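Local coordinates for protein T cell receptor mu chain (PDB 7L15) that pairs with a gamma chain to form the marsupial gamma-mu T cell receptor, probably contributing to antigen recognition at the T cell surface, at residues 156-167 with 199-208; 167-178 with 188-196. All blocks are in the same frame, centred on the assembly; numbering follows the deposited sequence.

Interaction 1. Residues 156-167 with 199-208; sequences FYPKELHVSLTS and DAITCSVKHL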
ATOM      1  N   PHE A 156     -20.242 -11.833  -3.302  1.00 37.13           N
ATOM      2  CA  PHE A 156     -21.011 -11.658  -4.515  1.00 39.96           C
ATOM      3  C   PHE A 156     -20.062 -11.567  -5.692  1.00 42.22           C
ATOM      4  O   PHE A 156     -18.883 -11.246  -5.548  1.00 46.76           O
ATOM      5  CB  PHE A 156     -21.905 -10.419  -4.448  1.00 33.69           C
ATOM      6  CG  PHE A 156     -21.196  -9.159  -4.048  1.00 32.78           C
ATOM      7  CD1 PHE A 156     -20.968  -8.873  -2.709  1.00 34.67           C
ATOM      8  CD2 PHE A 156     -20.797  -8.239  -5.007  1.00 32.47           C
ATOM      9  CE1 PHE A 156     -20.334  -7.700  -2.338  1.00 34.94           C
ATOM     10  CE2 PHE A 156     -20.163  -7.059  -4.645  1.00 37.90           C
ATOM     11  CZ  PHE A 156     -19.925  -6.792  -3.309  1.00 40.84           C
ATOM     12  N   TYR A 157     -20.594 -11.862  -6.866  1.00 41.93           N
ATOM     13  CA  TYR A 157     -19.845 -11.748  -8.076  1.00 33.51           C
ATOM     14  C   TYR A 157     -20.916 -11.600  -9.147  1.00 38.67           C
ATOM     15  O   TYR A 157     -21.931 -12.310  -9.078  1.00 39.76           O
ATOM     16  CB  TYR A 157     -18.954 -12.967  -8.350  1.00 32.88           C
ATOM     17  CG  TYR A 157     -18.090 -12.681  -9.555  1.00 46.61           C
ATOM     18  CD1 TYR A 157     -16.911 -11.951  -9.419  1.00 42.05           C
ATOM     19  CD2 TYR A 157     -18.493 -13.058 -10.835  1.00 37.51           C
ATOM     20  CE1 TYR A 157     -16.131 -11.625 -10.524  1.00 39.02           C
ATOM     21  CE2 TYR A 157     -17.704 -12.733 -11.965  1.00 40.04           C
ATOM     22  CZ  TYR A 157     -16.525 -12.019 -11.788  1.00 40.37           C
ATOM     23  OH  TYR A 157     -15.739 -11.686 -12.870  1.00 48.89           O
ATOM     24  N   PRO A 158     -20.743 -10.699 -10.134  1.00 38.01           N
ATOM     25  CA  PRO A 158     -19.655  -9.728 -10.301  1.00 38.93           C
ATOM     26  C   PRO A 158     -19.768  -8.550  -9.307  1.00 41.25           C
ATOM     27  O   PRO A 158     -20.705  -8.498  -8.497  1.00 38.75           O
ATOM     28  CB  PRO A 158     -19.838  -9.249 -11.758  1.00 36.46           C
ATOM     29  CG  PRO A 158     -21.336  -9.328 -11.967  1.00 46.30           C
ATOM     30  CD  PRO A 158     -21.782 -10.540 -11.173  1.00 44.95           C
ATOM     31  N   LYS A 159     -18.840  -7.595  -9.402  1.00 43.36           N
ATOM     32  CA  LYS A 159     -18.675  -6.575  -8.368  1.00 42.47           C
ATOM     33  C   LYS A 159     -19.734  -5.483  -8.419  1.00 43.97           C
ATOM     34  O   LYS A 159     -19.929  -4.799  -7.411  1.00 44.05           O
ATOM     35  CB  LYS A 159     -17.283  -5.914  -8.471  1.00 45.49           C
ATOM     36  CG  LYS A 159     -17.160  -4.924  -9.621  1.00 39.82           C
ATOM     37  CD  LYS A 159     -15.730  -4.450  -9.851  1.00 55.87           C
ATOM     38  CE  LYS A 159     -15.052  -5.271 -10.928  1.00 67.14           C
ATOM     39  NZ  LYS A 159     -14.136  -4.457 -11.782  1.00 69.83           N
ATOM     40  N   GLU A 160     -20.394  -5.273  -9.557  1.00 37.00           N
ATOM     41  CA  GLU A 160     -21.368  -4.192  -9.656  1.00 41.19           C
ATOM     42  C   GLU A 160     -22.556  -4.476  -8.735  1.00 47.67           C
ATOM     43  O   GLU A 160     -23.164  -5.556  -8.799  1.00 42.64           O
ATOM     44  CB  GLU A 160     -21.836  -4.010 -11.103  1.00 44.24           C
ATOM     45  CG  GLU A 160     -20.749  -3.514 -12.056  1.00 58.47           C
ATOM     46  CD  GLU A 160     -19.763  -4.606 -12.454  1.00 60.95           C
ATOM     47  OE1 GLU A 160     -20.133  -5.791 -12.364  1.00 57.43           O
ATOM     48  OE2 GLU A 160     -18.622  -4.274 -12.849  1.00 65.17           O
ATOM     49  N   LEU A 161     -22.864  -3.520  -7.853  1.00 41.42           N
ATOM     50  CA  LEU A 161     -24.094  -3.572  -7.069  1.00 40.78           C
ATOM     51  C   LEU A 161     -24.488  -2.161  -6.664  1.00 42.69           C
ATOM     52  O   LEU A 161     -23.708  -1.213  -6.765  1.00 44.97           O
ATOM     53  CB  LEU A 161     -23.971  -4.480  -5.828  1.00 47.07           C
ATOM     54  CG  LEU A 161     -22.804  -4.404  -4.828  1.00 55.21           C
ATOM     55  CD1 LEU A 161     -22.205  -3.019  -4.710  1.00 57.55           C
ATOM     56  CD2 LEU A 161     -23.217  -4.878  -3.449  1.00 49.16           C
ATOM     57  N   HIS A 162     -25.708  -2.041  -6.174  1.00 45.23           N
ATOM     58  CA  HIS A 162     -26.233  -0.797  -5.647  1.00 45.42           C
ATOM     59  C   HIS A 162     -26.723  -1.075  -4.239  1.00 43.25           C
ATOM     60  O   HIS A 162     -27.413  -2.077  -4.014  1.00 45.71           O
ATOM     61  CB  HIS A 162     -27.365  -0.274  -6.533  1.00 44.27           C
ATOM     62  CG  HIS A 162     -27.795   1.120  -6.218  1.00 57.40           C
ATOM     63  ND1 HIS A 162     -28.843   1.400  -5.366  1.00 60.65           N
ATOM     64  CD2 HIS A 162     -27.338   2.316  -6.660  1.00 57.40           C
ATOM     65  CE1 HIS A 162     -29.011   2.709  -5.293  1.00 59.47           C
ATOM     66  NE2 HIS A 162     -28.113   3.285  -6.072  1.00 63.22           N
ATOM     67  N   VAL A 163     -26.339  -0.205  -3.296  1.00 41.83           N
ATOM     68  CA  VAL A 163     -26.656  -0.337  -1.879  1.00 38.25           C
ATOM     69  C   VAL A 163     -27.323   0.939  -1.405  1.00 43.83           C
ATOM     70  O   VAL A 163     -27.017   2.043  -1.872  1.00 43.93           O
ATOM     71  CB  VAL A 163     -25.418  -0.613  -1.005  1.00 42.98           C
ATOM     72  CG1 VAL A 163     -25.837  -1.068   0.404  1.00 41.63           C
ATOM     73  CG2 VAL A 163     -24.531  -1.640  -1.657  1.00 34.97           C
ATOM     74  N   SER A 164     -28.233   0.779  -0.453  1.00 44.69           N
ATOM     75  CA  SER A 164     -28.967   1.901   0.115  1.00 44.82           C
ATOM     76  C   SER A 164     -29.384   1.547   1.536  1.00 42.78           C
ATOM     77  O   SER A 164     -29.930   0.466   1.773  1.00 48.93           O
ATOM     78  CB  SER A 164     -30.180   2.224  -0.759  1.00 40.68           C
ATOM     79  OG  SER A 164     -30.920   3.279  -0.213  1.00 61.33           O
ATOM     80  N   LEU A 165     -29.081   2.438   2.477  1.00 43.30           N
ATOM     81  CA  LEU A 165     -29.582   2.374   3.844  1.00 50.96           C
ATOM     82  C   LEU A 165     -30.708   3.387   4.021  1.00 48.41           C
ATOM     83  O   LEU A 165     -30.556   4.555   3.655  1.00 47.65           O
ATOM     84  CB  LEU A 165     -28.468   2.671   4.851  1.00 51.19           C
ATOM     85  CG  LEU A 165     -27.469   1.585   5.214  1.00 51.97           C
ATOM     86  CD1 LEU A 165     -26.284   2.245   5.884  1.00 46.85           C
ATOM     87  CD2 LEU A 165     -28.108   0.516   6.127  1.00 45.05           C
ATOM     88  N   THR A 166     -31.814   2.957   4.617  1.00 49.19           N
ATOM     89  CA  THR A 166     -32.977   3.818   4.766  1.00 57.72           C
ATOM     90  C   THR A 166     -33.615   3.606   6.128  1.00 58.40           C
ATOM     91  O   THR A 166     -33.614   2.496   6.663  1.00 62.14           O
ATOM     92  CB  THR A 166     -34.033   3.558   3.688  1.00 57.76           C
ATOM     93  OG1 THR A 166     -34.390   2.171   3.709  1.00 59.17           O
ATOM     94  CG2 THR A 166     -33.493   3.941   2.305  1.00 55.20           C
ATOM     95  N   SER A 167     -34.161   4.687   6.672  1.00 60.61           N
ATOM     96  CA  SER A 167     -34.897   4.669   7.930  1.00 63.30           C
ATOM     97  C   SER A 167     -36.341   5.044   7.618  1.00 68.54           C
ATOM     98  O   SER A 167     -36.623   6.188   7.242  1.00 71.07           O
ATOM     99  CB  SER A 167     -34.267   5.620   8.940  1.00 61.65           C
ATOM    100  OG  SER A 167     -34.741   5.367  10.248  1.00 65.11           O
ATOM    101  N   ASP A 199     -33.664   3.812  15.742  1.00 62.68           N
ATOM    102  CA  ASP A 199     -34.436   4.014  14.522  1.00 59.19           C
ATOM    103  C   ASP A 199     -34.544   2.711  13.736  1.00 61.70           C
ATOM    104  O   ASP A 199     -33.661   1.848  13.786  1.00 61.31           O
ATOM    105  CB  ASP A 199     -33.812   5.102  13.646  1.00 66.45           C
ATOM    106  CG  ASP A 199     -33.980   6.494  14.227  1.00 80.55           C
ATOM    107  OD1 ASP A 199     -34.714   6.634  15.230  1.00 87.05           O
ATOM    108  OD2 ASP A 199     -33.377   7.446  13.677  1.00 84.50           O
ATOM    109  N   ALA A 200     -35.658   2.560  13.027  1.00 58.07           N
ATOM    110  CA  ALA A 200     -35.799   1.453  12.096  1.00 56.59           C
ATOM    111  C   ALA A 200     -34.838   1.658  10.933  1.00 62.47           C
ATOM    112  O   ALA A 200     -34.729   2.760  10.388  1.00 65.72           O
ATOM    113  CB  ALA A 200     -37.241   1.351  11.596  1.00 54.10           C
ATOM    114  N   ILE A 201     -34.115   0.609  10.569  1.00 60.55           N
ATOM    115  CA  ILE A 201     -33.107   0.711   9.526  1.00 58.55           C
ATOM    116  C   ILE A 201     -33.277  -0.456   8.564  1.00 58.70           C
ATOM    117  O   ILE A 201     -33.592  -1.580   8.973  1.00 48.75           O
ATOM    118  CB  ILE A 201     -31.678   0.764  10.123  1.00 58.79           C
ATOM    119  CG1 ILE A 201     -30.634   0.872   9.016  1.00 60.97           C
ATOM    120  CG2 ILE A 201     -31.408  -0.414  11.054  1.00 55.76           C
ATOM    121  CD1 ILE A 201     -30.827   2.107   8.167  1.00 67.90           C
ATOM    122  N   THR A 202     -33.113  -0.175   7.278  1.00 47.51           N
ATOM    123  CA  THR A 202     -33.163  -1.203   6.253  1.00 51.97           C
ATOM    124  C   THR A 202     -31.955  -1.046   5.352  1.00 46.73           C
ATOM    125  O   THR A 202     -31.669   0.056   4.874  1.00 49.25           O
ATOM    126  CB  THR A 202     -34.453  -1.114   5.418  1.00 51.42           C
ATOM    127  OG1 THR A 202     -35.577  -1.464   6.235  1.00 58.49           O
ATOM    128  CG2 THR A 202     -34.381  -2.061   4.222  1.00 54.32           C
ATOM    129  N   CYS A 203     -31.245  -2.137   5.120  1.00 46.45           N
ATOM    130  CA  CYS A 203     -30.199  -2.149   4.120  1.00 45.68           C
ATOM    131  C   CYS A 203     -30.702  -2.920   2.915  1.00 43.78           C
ATOM    132  O   CYS A 203     -31.152  -4.060   3.048  1.00 55.33           O
ATOM    133  CB  CYS A 203     -28.916  -2.782   4.645  1.00 43.95           C
ATOM    134  SG  CYS A 203     -27.648  -2.611   3.414  1.00 55.40           S
ATOM    135  N   SER A 204     -30.615  -2.311   1.747  1.00 43.17           N
ATOM    136  CA  SER A 204     -31.208  -2.881   0.554  1.00 43.86           C
ATOM    137  C   SER A 204     -30.161  -2.937  -0.548  1.00 43.82           C
ATOM    138  O   SER A 204     -29.548  -1.914  -0.875  1.00 41.19           O
ATOM    139  CB  SER A 204     -32.419  -2.063   0.117  1.00 45.37           C
ATOM    140  OG  SER A 204     -32.751  -2.388  -1.218  1.00 53.06           O
ATOM    141  N   VAL A 205     -29.963  -4.127  -1.115  1.00 42.96           N
ATOM    142  CA  VAL A 205     -28.904  -4.391  -2.082  1.00 40.44           C
ATOM    143  C   VAL A 205     -29.523  -4.884  -3.380  1.00 41.21           C
ATOM    144  O   VAL A 205     -30.403  -5.751  -3.367  1.00 50.26           O
ATOM    145  CB  VAL A 205     -27.898  -5.423  -1.534  1.00 56.95           C
ATOM    146  CG1 VAL A 205     -26.856  -5.778  -2.592  1.00 51.46           C
ATOM    147  CG2 VAL A 205     -27.230  -4.881  -0.275  1.00 45.09           C
ATOM    148  N   LYS A 206     -29.056  -4.339  -4.494  1.00 41.22           N
ATOM    149  CA  LYS A 206     -29.482  -4.760  -5.819  1.00 45.71           C
ATOM    150  C   LYS A 206     -28.269  -5.331  -6.534  1.00 53.08           C
ATOM    151  O   LYS A 206     -27.217  -4.688  -6.596  1.00 46.22           O
ATOM    152  CB  LYS A 206     -30.094  -3.595  -6.603  1.00 45.87           C
ATOM    153  CG  LYS A 206     -31.579  -3.390  -6.323  1.00 54.52           C
ATOM    154  CD  LYS A 206     -32.015  -1.969  -6.634  1.00 66.59           C
ATOM    155  CE  LYS A 206     -33.528  -1.860  -6.790  1.00 75.11           C
ATOM    156  NZ  LYS A 206     -33.918  -1.079  -8.013  1.00 73.49           N
ATOM    157  N   HIS A 207     -28.406  -6.548  -7.039  1.00 55.14           N
ATOM    158  CA  HIS A 207     -27.279  -7.242  -7.635  1.00 37.97           C
ATOM    159  C   HIS A 207     -27.852  -8.168  -8.692  1.00 43.80           C
ATOM    160  O   HIS A 207     -28.709  -9.000  -8.377  1.00 47.02           O
ATOM    161  CB  HIS A 207     -26.487  -8.005  -6.565  1.00 39.63           C
ATOM    162  CG  HIS A 207     -25.297  -8.738  -7.101  1.00 46.12           C
ATOM    163  ND1 HIS A 207     -25.308 -10.095  -7.340  1.00 38.22           N
ATOM    164  CD2 HIS A 207     -24.063  -8.301  -7.453  1.00 43.18           C
ATOM    165  CE1 HIS A 207     -24.131 -10.461  -7.825  1.00 49.37           C
ATOM    166  NE2 HIS A 207     -23.356  -9.391  -7.900  1.00 41.70           N
ATOM    167  N   LEU A 208     -27.432  -7.965  -9.945  1.00 45.16           N
ATOM    168  CA  LEU A 208     -27.912  -8.743 -11.098  1.00 43.08           C
ATOM    169  C   LEU A 208     -29.428  -8.732 -11.175  1.00 50.26           C
ATOM    170  O   LEU A 208     -30.063  -9.750 -11.448  1.00 56.87           O
ATOM    171  CB  LEU A 208     -27.392 -10.185 -11.053  1.00 42.45           C
ATOM    172  CG  LEU A 208     -25.868 -10.266 -11.067  1.00 52.38           C
ATOM    173  CD1 LEU A 208     -25.441 -11.695 -10.932  1.00 58.90           C
ATOM    174  CD2 LEU A 208     -25.297  -9.643 -12.337  1.00 46.29           C
TER
HETATM  175  O   HOH W   1     -25.290  -6.284 -10.555  1.00 55.57           O
HETATM  176  O   HOH W   2     -33.096   0.629   2.125  1.00 49.20           O

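Interaction 2. Residues 167-178 with 188-196; sequences SSGTLISAQSLS and SAIHIGRVG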
ATOM      1  N   SER A 167     -34.161   4.687   6.672  1.00 60.61           N
ATOM      2  CA  SER A 167     -34.897   4.669   7.930  1.00 63.30           C
ATOM      3  C   SER A 167     -36.341   5.044   7.618  1.00 68.54           C
ATOM      4  O   SER A 167     -36.623   6.188   7.242  1.00 71.07           O
ATOM      5  CB  SER A 167     -34.267   5.620   8.940  1.00 61.65           C
ATOM      6  OG  SER A 167     -34.741   5.367  10.248  1.00 65.11           O
ATOM      7  N   SER A 168     -37.239   4.061   7.730  1.00 70.02           N
ATOM      8  CA  SER A 168     -38.662   4.220   7.403  1.00 75.44           C
ATOM      9  C   SER A 168     -38.857   4.910   6.055  1.00 74.86           C
ATOM     10  O   SER A 168     -39.714   5.780   5.893  1.00 70.87           O
ATOM     11  CB  SER A 168     -39.413   4.960   8.516  1.00 80.12           C
ATOM     12  OG  SER A 168     -40.003   4.044   9.429  1.00 83.34           O
ATOM     13  N   GLY A 169     -38.047   4.522   5.078  1.00 76.28           N
ATOM     14  CA  GLY A 169     -38.271   4.892   3.701  1.00 70.11           C
ATOM     15  C   GLY A 169     -37.367   5.979   3.161  1.00 62.48           C
ATOM     16  O   GLY A 169     -37.264   6.117   1.936  1.00 61.50           O
ATOM     17  N   THR A 170     -36.707   6.761   4.009  1.00 56.15           N
ATOM     18  CA  THR A 170     -35.871   7.839   3.496  1.00 58.06           C
ATOM     19  C   THR A 170     -34.385   7.579   3.765  1.00 54.79           C
ATOM     20  O   THR A 170     -34.009   7.023   4.808  1.00 50.35           O
ATOM     21  CB  THR A 170     -36.325   9.186   4.066  1.00 63.21           C
ATOM     22  OG1 THR A 170     -36.290   9.146   5.497  1.00 75.27           O
ATOM     23  CG2 THR A 170     -37.771   9.495   3.611  1.00 54.15           C
ATOM     24  N   LEU A 171     -33.552   7.961   2.785  1.00 49.81           N
ATOM     25  CA  LEU A 171     -32.112   7.737   2.836  1.00 55.59           C
ATOM     26  C   LEU A 171     -31.515   8.343   4.091  1.00 56.52           C
ATOM     27  O   LEU A 171     -31.802   9.490   4.432  1.00 58.91           O
ATOM     28  CB  LEU A 171     -31.443   8.353   1.615  1.00 57.41           C
ATOM     29  CG  LEU A 171     -31.387   7.611   0.287  1.00 60.90           C
ATOM     30  CD1 LEU A 171     -30.814   8.552  -0.728  1.00 55.77           C
ATOM     31  CD2 LEU A 171     -30.518   6.368   0.395  1.00 49.20           C
ATOM     32  N   ILE A 172     -30.672   7.585   4.786  1.00 54.84           N
ATOM     33  CA  ILE A 172     -30.062   8.160   5.980  1.00 60.40           C
ATOM     34  C   ILE A 172     -28.862   8.987   5.540  1.00 72.51           C
ATOM     35  O   ILE A 172     -28.419   8.896   4.391  1.00 71.08           O
ATOM     36  CB  ILE A 172     -29.667   7.088   7.022  1.00 54.57           C
ATOM     37  CG1 ILE A 172     -28.436   6.302   6.588  1.00 56.08           C
ATOM     38  CG2 ILE A 172     -30.805   6.120   7.269  1.00 51.71           C
ATOM     39  CD1 ILE A 172     -28.014   5.217   7.601  1.00 54.58           C
ATOM     40  N   SER A 173     -28.344   9.808   6.445  1.00 82.56           N
ATOM     41  CA  SER A 173     -27.210  10.669   6.166  1.00 88.17           C
ATOM     42  C   SER A 173     -25.888   9.900   6.241  1.00 87.50           C
ATOM     43  O   SER A 173     -25.777   8.840   6.867  1.00 89.13           O
ATOM     44  CB  SER A 173     -27.182  11.830   7.161  1.00 96.02           C
ATOM     45  OG  SER A 173     -27.119  11.336   8.489  1.00101.43           O
ATOM     46  N   ALA A 174     -24.877  10.463   5.577  1.00 79.33           N
ATOM     47  CA  ALA A 174     -23.479  10.028   5.693  1.00 73.47           C
ATOM     48  C   ALA A 174     -23.267   8.564   5.286  1.00 73.96           C
ATOM     49  O   ALA A 174     -22.433   7.860   5.864  1.00 76.34           O
ATOM     50  CB  ALA A 174     -22.944  10.282   7.105  1.00 73.68           C
ATOM     51  N   GLN A 175     -23.996   8.114   4.261  1.00 61.80           N
ATOM     52  CA  GLN A 175     -23.776   6.792   3.679  1.00 58.37           C
ATOM     53  C   GLN A 175     -22.530   6.783   2.807  1.00 56.04           C
ATOM     54  O   GLN A 175     -22.234   7.772   2.129  1.00 55.47           O
ATOM     55  CB  GLN A 175     -24.976   6.370   2.833  1.00 63.20           C
ATOM     56  CG  GLN A 175     -26.212   6.030   3.623  1.00 65.21           C
ATOM     57  CD  GLN A 175     -27.386   5.678   2.728  1.00 56.95           C
ATOM     58  OE1 GLN A 175     -27.313   4.755   1.904  1.00 48.10           O
ATOM     59  NE2 GLN A 175     -28.477   6.413   2.883  1.00 57.94           N
ATOM     60  N   SER A 176     -21.811   5.650   2.811  1.00 55.84           N
ATOM     61  CA  SER A 176     -20.606   5.463   1.999  1.00 55.33           C
ATOM     62  C   SER A 176     -20.239   3.977   1.925  1.00 55.50           C
ATOM     63  O   SER A 176     -20.336   3.254   2.920  1.00 47.33           O
ATOM     64  CB  SER A 176     -19.425   6.261   2.553  1.00 54.87           C
ATOM     65  OG  SER A 176     -19.130   5.833   3.863  1.00 68.99           O
ATOM     66  N   LEU A 177     -19.759   3.553   0.755  1.00 55.92           N
ATOM     67  CA  LEU A 177     -19.613   2.146   0.403  1.00 52.08           C
ATOM     68  C   LEU A 177     -18.150   1.788   0.184  1.00 45.05           C
ATOM     69  O   LEU A 177     -17.451   2.463  -0.577  1.00 40.59           O
ATOM     70  CB  LEU A 177     -20.397   1.839  -0.874  1.00 50.52           C
ATOM     71  CG  LEU A 177     -20.218   0.430  -1.435  1.00 53.01           C
ATOM     72  CD1 LEU A 177     -20.913  -0.576  -0.547  1.00 49.64           C
ATOM     73  CD2 LEU A 177     -20.770   0.380  -2.829  1.00 55.07           C
ATOM     74  N   SER A 178     -17.700   0.705   0.810  1.00 37.54           N
ATOM     75  CA  SER A 178     -16.357   0.170   0.596  1.00 41.82           C
ATOM     76  C   SER A 178     -16.469  -1.252   0.071  1.00 44.14           C
ATOM     77  O   SER A 178     -17.240  -2.061   0.597  1.00 46.09           O
ATOM     78  CB  SER A 178     -15.527   0.176   1.881  1.00 42.71           C
ATOM     79  OG  SER A 178     -15.541   1.443   2.515  1.00 43.58           O
ATOM     80  N   SER A 188     -16.735  -8.704  -1.269  1.00 34.49           N
ATOM     81  CA  SER A 188     -17.558  -8.385  -0.125  1.00 32.98           C
ATOM     82  C   SER A 188     -17.453  -6.876   0.075  1.00 37.61           C
ATOM     83  O   SER A 188     -16.602  -6.207  -0.512  1.00 40.51           O
ATOM     84  CB  SER A 188     -17.150  -9.208   1.119  1.00 34.54           C
ATOM     85  OG  SER A 188     -16.027  -8.657   1.777  1.00 51.58           O
ATOM     86  N   ALA A 189     -18.366  -6.324   0.853  1.00 32.94           N
ATOM     87  CA  ALA A 189     -18.457  -4.880   0.892  1.00 37.82           C
ATOM     88  C   ALA A 189     -19.127  -4.484   2.188  1.00 39.86           C
ATOM     89  O   ALA A 189     -19.860  -5.272   2.799  1.00 38.10           O
ATOM     90  CB  ALA A 189     -19.230  -4.330  -0.318  1.00 37.60           C
ATOM     91  N   ILE A 190     -18.840  -3.259   2.605  1.00 39.84           N
ATOM     92  CA  ILE A 190     -19.419  -2.660   3.793  1.00 38.99           C
ATOM     93  C   ILE A 190     -19.938  -1.293   3.408  1.00 46.47           C
ATOM     94  O   ILE A 190     -19.204  -0.496   2.814  1.00 41.66           O
ATOM     95  CB  ILE A 190     -18.401  -2.544   4.945  1.00 45.02           C
ATOM     96  CG1 ILE A 190     -18.083  -3.932   5.483  1.00 50.87           C
ATOM     97  CG2 ILE A 190     -18.957  -1.659   6.058  1.00 40.81           C
ATOM     98  CD1 ILE A 190     -17.133  -3.898   6.551  1.00 67.44           C
ATOM     99  N   HIS A 191     -21.200  -1.029   3.737  1.00 39.42           N
ATOM    100  CA  HIS A 191     -21.843   0.261   3.537  1.00 40.45           C
ATOM    101  C   HIS A 191     -22.115   0.861   4.915  1.00 47.21           C
ATOM    102  O   HIS A 191     -22.836   0.261   5.719  1.00 41.72           O
ATOM    103  CB  HIS A 191     -23.134   0.069   2.739  1.00 44.27           C
ATOM    104  CG  HIS A 191     -23.731   1.333   2.198  1.00 51.10           C
ATOM    105  ND1 HIS A 191     -23.061   2.158   1.322  1.00 52.08           N
ATOM    106  CD2 HIS A 191     -24.954   1.884   2.372  1.00 52.63           C
ATOM    107  CE1 HIS A 191     -23.835   3.177   0.999  1.00 51.04           C
ATOM    108  NE2 HIS A 191     -24.993   3.033   1.620  1.00 52.30           N
ATOM    109  N   ILE A 192     -21.549   2.040   5.183  1.00 43.01           N
ATOM    110  CA  ILE A 192     -21.603   2.671   6.497  1.00 43.63           C
ATOM    111  C   ILE A 192     -22.593   3.827   6.469  1.00 47.88           C
ATOM    112  O   ILE A 192     -22.678   4.555   5.474  1.00 51.83           O
ATOM    113  CB  ILE A 192     -20.205   3.154   6.918  1.00 49.88           C
ATOM    114  CG1 ILE A 192     -19.278   1.954   7.126  1.00 51.05           C
ATOM    115  CG2 ILE A 192     -20.283   3.991   8.168  1.00 52.73           C
ATOM    116  CD1 ILE A 192     -19.587   1.162   8.346  1.00 50.49           C
ATOM    117  N   GLY A 193     -23.342   4.000   7.560  1.00 44.14           N
ATOM    118  CA  GLY A 193     -24.206   5.156   7.683  1.00 38.28           C
ATOM    119  C   GLY A 193     -24.416   5.518   9.136  1.00 50.04           C
ATOM    120  O   GLY A 193     -23.992   4.798  10.040  1.00 51.56           O
ATOM    121  N   ARG A 194     -25.073   6.664   9.357  1.00 49.27           N
ATOM    122  CA  ARG A 194     -25.339   7.187  10.694  1.00 51.80           C
ATOM    123  C   ARG A 194     -26.841   7.210  10.935  1.00 51.54           C
ATOM    124  O   ARG A 194     -27.590   7.772  10.133  1.00 55.64           O
ATOM    125  CB  ARG A 194     -24.755   8.592  10.871  1.00 60.51           C
ATOM    126  CG  ARG A 194     -23.372   8.796  10.254  1.00 79.21           C
ATOM    127  CD  ARG A 194     -22.402   7.703  10.597  1.00 89.90           C
ATOM    128  NE  ARG A 194     -21.975   7.771  11.978  1.00 94.12           N
ATOM    129  CZ  ARG A 194     -20.723   8.002  12.344  1.00 88.08           C
ATOM    130  NH1 ARG A 194     -19.785   8.168  11.416  1.00 84.93           N
ATOM    131  NH2 ARG A 194     -20.409   8.052  13.630  1.00 82.69           N
ATOM    132  N   VAL A 195     -27.281   6.609  12.039  1.00 57.72           N
ATOM    133  CA  VAL A 195     -28.697   6.595  12.388  1.00 72.61           C
ATOM    134  C   VAL A 195     -28.811   6.273  13.868  1.00 77.30           C
ATOM    135  O   VAL A 195     -28.005   5.519  14.416  1.00 79.41           O
ATOM    136  CB  VAL A 195     -29.486   5.586  11.511  1.00 83.69           C
ATOM    137  CG1 VAL A 195     -29.214   4.149  11.944  1.00 83.34           C
ATOM    138  CG2 VAL A 195     -30.992   5.904  11.525  1.00 84.88           C
ATOM    139  N   GLY A 196     -29.817   6.854  14.515  1.00 81.32           N
ATOM    140  CA  GLY A 196     -30.007   6.610  15.932  1.00 81.37           C
ATOM    141  C   GLY A 196     -30.188   5.128  16.213  1.00 80.87           C
ATOM    142  O   GLY A 196     -30.782   4.391  15.422  1.00 74.82           O
TER
HETATM  143  O   HOH W   3     -17.564   2.177   3.824  1.00 50.18           O

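Interaction 1. Residues 156-167 with 199-208
F156, at the end of the B strand, meets H207 of the F strand just ahead of the C-F pairing of a C1-set immunoglobulin domain. The rings form an offset edge-to-face pair, the F156 edge toward the H207 face, planes 72° apart. The peptide bond before P158 is cis, in the loop leading to strand 162-167, and the P158 carbonyl O accepts H207 NE2-H at 2.9 Å, almost in the imidazole plane. With CG anti to the backbone N (chi1 -179°), H207 points its ring edge at the Y157 and P158 carbonyls, between F156 CB over one face and L208 CG over the other, a place suited to a flat side chain with a ring N-H. L161 then puts CD2 on V205 CG1, 3.8 Å away.

From H162 to T166 the strands run antiparallel, with backbone bonds pairing H162–K206, S164–S204 and T166–T202; their polar side chains share one face. V163, L165, V205 and C203 turn to the other, where compact apolar groups suit the sandwich interior: V163 CG1 lies 3.8 Å from C203 SG, disulfide-bonded to C151, and L165 CD2 packs on C203 CB and I201 CD1. At the far end, S167 OG donates to A200 O at 2.6 Å.

Interaction 2. Residues 167-178 with 188-196
Q175 and H191 make the tight centre of this contact. The ring of H191 brings its NE2-H in its own plane to a lone pair of Q175 OE1, 2.9 Å away and nearly straight at 165°, while amide and imidazole planes stand 85° apart. The other end of the amide is held too: Q175 NE2 donates to I172 O, and OE1 also takes the backbone N-H of L165, so three bonds fix the amide flip. L177 CB closes on the imidazole edge at ND1 (3.5 Å).

Backbone bonds pair S176 with I192 and S178 with I190, and a water touching S178 OG bonds to both S176 O and I190 O. Packing is close at G193 as well, where the absence of a side chain leaves room for I172 CD1, 3.8 Å from G193 CA.

Toward the exposed corner at A174 the backbone grip slackens: R194 N reaches S173 O in a weak bond of 3.4 Å, although A174 CB still lies close to R194 CG. From there R194 turns to the gamma chain, where NH1 makes a salt bridge with E150 of that chain. Such pairing of D and E strands, one face turned to the partner chain, is characteristic of T cell receptor constant domains.

Interactions 1 and 2 lie in the two facing sheets of one immunoglobulin sandwich, their centres about 9 Å apart. They share S167, and the segment 167-178 begins in the sheet of interaction 1 before turning a corner into the other. The Q175 amide ties the two sheets together, while I172 N probably bonds to L165 O. Both contacts are partly buried and turn one face inward, interaction 1 with aliphatic groups beside the disulfide, interaction 2 with a histidine held by one hydrogen bond to a glutamine. The opposite face of interaction 1 carries exposed or partly exposed polar side chains (H162, S164, T166, K206), whereas that of interaction 2 meets the gamma chain through S178, I190, I192 and R194.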